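Local coordinates for glutamine cyclotransferase (Zymomonas mobilis, PDB 3NOL), which catalyses the cyclisation of N-terminal glutamine residues to pyroglutamate with release of ammonia, as a glutaminyl cyclase built as a beta-propeller, at residues L139-S142 and L148-L151. Numbering follows the deposited sequence.
Sequences LIMS and LRFL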
ATOM      1  N   LEU A 139      -6.069   5.456  11.247  1.00  8.09           N
ATOM      2  CA  LEU A 139      -5.819   4.512  10.152  1.00  7.13           C
ATOM      3  C   LEU A 139      -6.740   4.904   9.015  1.00  7.36           C
ATOM      4  O   LEU A 139      -7.853   5.368   9.249  1.00  8.65           O
ATOM      5  CB  LEU A 139      -6.129   3.082  10.590  1.00  8.11           C
ATOM      6  CG  LEU A 139      -5.064   2.543  11.566  1.00  7.42           C
ATOM      7  CD1 LEU A 139      -5.614   1.492  12.585  1.00 10.12           C
ATOM      8  CD2 LEU A 139      -3.784   2.032  10.854  1.00  8.91           C
ATOM      9  N   ILE A 140      -6.305   4.638   7.788  1.00  6.53           N
ATOM     10  CA  ILE A 140      -7.069   5.043   6.625  1.00  6.47           C
ATOM     11  C   ILE A 140      -7.108   3.835   5.706  1.00  6.37           C
ATOM     12  O   ILE A 140      -6.052   3.296   5.345  1.00  4.98           O
ATOM     13  CB  ILE A 140      -6.419   6.227   5.897  1.00  6.34           C
ATOM     14  CG1 ILE A 140      -6.208   7.425   6.843  1.00  6.45           C
ATOM     15  CG2 ILE A 140      -7.261   6.596   4.654  1.00  5.60           C
ATOM     16  CD1 ILE A 140      -5.239   8.423   6.254  1.00  7.02           C
ATOM     17  N   MET A 141      -8.317   3.387   5.378  1.00  6.67           N
ATOM     18  CA  MET A 141      -8.498   2.183   4.589  1.00  7.58           C
ATOM     19  C   MET A 141      -9.289   2.420   3.292  1.00  6.61           C
ATOM     20  O   MET A 141     -10.297   3.145   3.286  1.00  6.77           O
ATOM     21  CB  MET A 141      -9.155   1.076   5.429  1.00  8.39           C
ATOM     22  CG  MET A 141     -10.616   1.223   5.740  1.00 10.78           C
ATOM     23  SD  MET A 141     -11.216  -0.197   6.728  1.00 11.84           S
ATOM     24  CE  MET A 141     -11.275  -1.533   5.550  1.00 13.33           C
ATOM     25  N   SER A 142      -8.803   1.812   2.210  1.00  6.21           N
ATOM     26  CA  SER A 142      -9.522   1.748   0.931  1.00  5.51           C
ATOM     27  C   SER A 142     -10.144   0.345   0.789  1.00  6.34           C
ATOM     28  O   SER A 142      -9.834  -0.576   1.575  1.00  6.16           O
ATOM     29  CB  SER A 142      -8.560   1.988  -0.239  1.00  5.80           C
ATOM     30  OG  SER A 142      -7.520   1.006  -0.249  1.00  5.57           O
ATOM     31  N   LEU A 148     -13.102   6.108   1.038  1.00  6.19           N
ATOM     32  CA  LEU A 148     -12.057   5.886   2.054  1.00  6.68           C
ATOM     33  C   LEU A 148     -12.641   6.069   3.461  1.00  7.04           C
ATOM     34  O   LEU A 148     -13.469   6.961   3.690  1.00  6.59           O
ATOM     35  CB  LEU A 148     -10.890   6.870   1.876  1.00  7.27           C
ATOM     36  CG  LEU A 148     -10.062   6.811   0.584  1.00  7.50           C
ATOM     37  CD1 LEU A 148      -8.985   7.921   0.576  1.00  7.33           C
ATOM     38  CD2 LEU A 148      -9.413   5.416   0.473  1.00  7.30           C
ATOM     39  N   ARG A 149     -12.188   5.243   4.397  1.00  7.25           N
ATOM     40  CA  ARG A 149     -12.645   5.310   5.782  1.00  7.15           C
ATOM     41  C   ARG A 149     -11.481   5.590   6.697  1.00  7.72           C
ATOM     42  O   ARG A 149     -10.415   4.947   6.576  1.00  7.48           O
ATOM     43  CB  ARG A 149     -13.290   3.991   6.189  1.00  7.26           C
ATOM     44  CG  ARG A 149     -14.647   3.784   5.587  1.00  9.78           C
ATOM     45  CD  ARG A 149     -15.090   2.346   5.838  1.00 10.54           C
ATOM     46  NE  ARG A 149     -14.698   1.430   4.765  1.00 13.04           N
ATOM     47  CZ  ARG A 149     -14.831   0.101   4.817  1.00 11.41           C
ATOM     48  NH1 ARG A 149     -14.490  -0.636   3.771  1.00 10.65           N
ATOM     49  NH2 ARG A 149     -15.313  -0.488   5.914  1.00 11.28           N
ATOM     50  N   PHE A 150     -11.693   6.550   7.593  1.00  6.80           N
ATOM     51  CA  PHE A 150     -10.722   6.901   8.626  1.00  6.86           C
ATOM     52  C   PHE A 150     -11.159   6.198   9.892  1.00  7.52           C
ATOM     53  O   PHE A 150     -12.252   6.496  10.408  1.00  7.51           O
ATOM     54  CB  PHE A 150     -10.703   8.412   8.867  1.00  7.67           C
ATOM     55  CG  PHE A 150     -10.170   9.215   7.716  1.00  7.52           C
ATOM     56  CD1 PHE A 150      -8.911   9.831   7.807  1.00  8.52           C
ATOM     57  CD2 PHE A 150     -10.923   9.379   6.547  1.00  8.79           C
ATOM     58  CE1 PHE A 150      -8.410  10.599   6.743  1.00 10.73           C
ATOM     59  CE2 PHE A 150     -10.426  10.125   5.472  1.00 10.03           C
ATOM     60  CZ  PHE A 150      -9.175  10.746   5.565  1.00  8.78           C
ATOM     61  N   LEU A 151     -10.311   5.297  10.389  1.00  7.57           N
ATOM     62  CA  LEU A 151     -10.616   4.521  11.589  1.00  8.56           C
ATOM     63  C   LEU A 151     -10.020   5.134  12.846  1.00  8.12           C
ATOM     64  O   LEU A 151      -8.855   5.549  12.843  1.00  8.00           O
ATOM     65  CB  LEU A 151     -10.124   3.075  11.457  1.00  8.68           C
ATOM     66  CG  LEU A 151     -10.483   2.253  10.197  1.00  9.57           C
ATOM     67  CD1 LEU A 151      -9.970   0.807  10.309  1.00 10.66           C
ATOM     68  CD2 LEU A 151     -11.970   2.263   9.863  1.00 12.25           C
TER
HETATM   69  O   HOH W   1     -12.930   2.083   2.574  1.00  8.56           O
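M141 and R149 face each other as a hydrogen-bonded antiparallel pair, and the methionine shows how one side chain can pack along two residues of the neighbouring strand. From CB, CG lies between the backbone N and the carbonyl carbon (chi1 74°), beside R149 O (3.8 Å) and R149 CB. SD meets the methyls of L151, with CD1 at 3.9 Å. A bend at chi3 (-73°) then turns CE over one face of the R149 guanidinium, 3.7 Å above its plane and toward the rim. The two strands, 139-141 and 147-151, form a hairpin inside one blade of the beta-propeller, flanked by strands 132-134 and 158-166. Between the backbones, M141 N donates to R149 O (2.9 Å), nearly straight at 168°, and R149 N returns a bond to M141 O. That carbonyl also accepts from a water that in turn accepts a hydrogen bond from R149 NE, linking the arginine to the neighbouring strand through its side chain as well. A salt bridge from NH1 to D143 and a bond from NH2 to the D126 carbonyl help fix the guanidinium. On the other face of the sheet, I140 CG1 lies 3.7 Å from F150 CD1, the side chains running alongside.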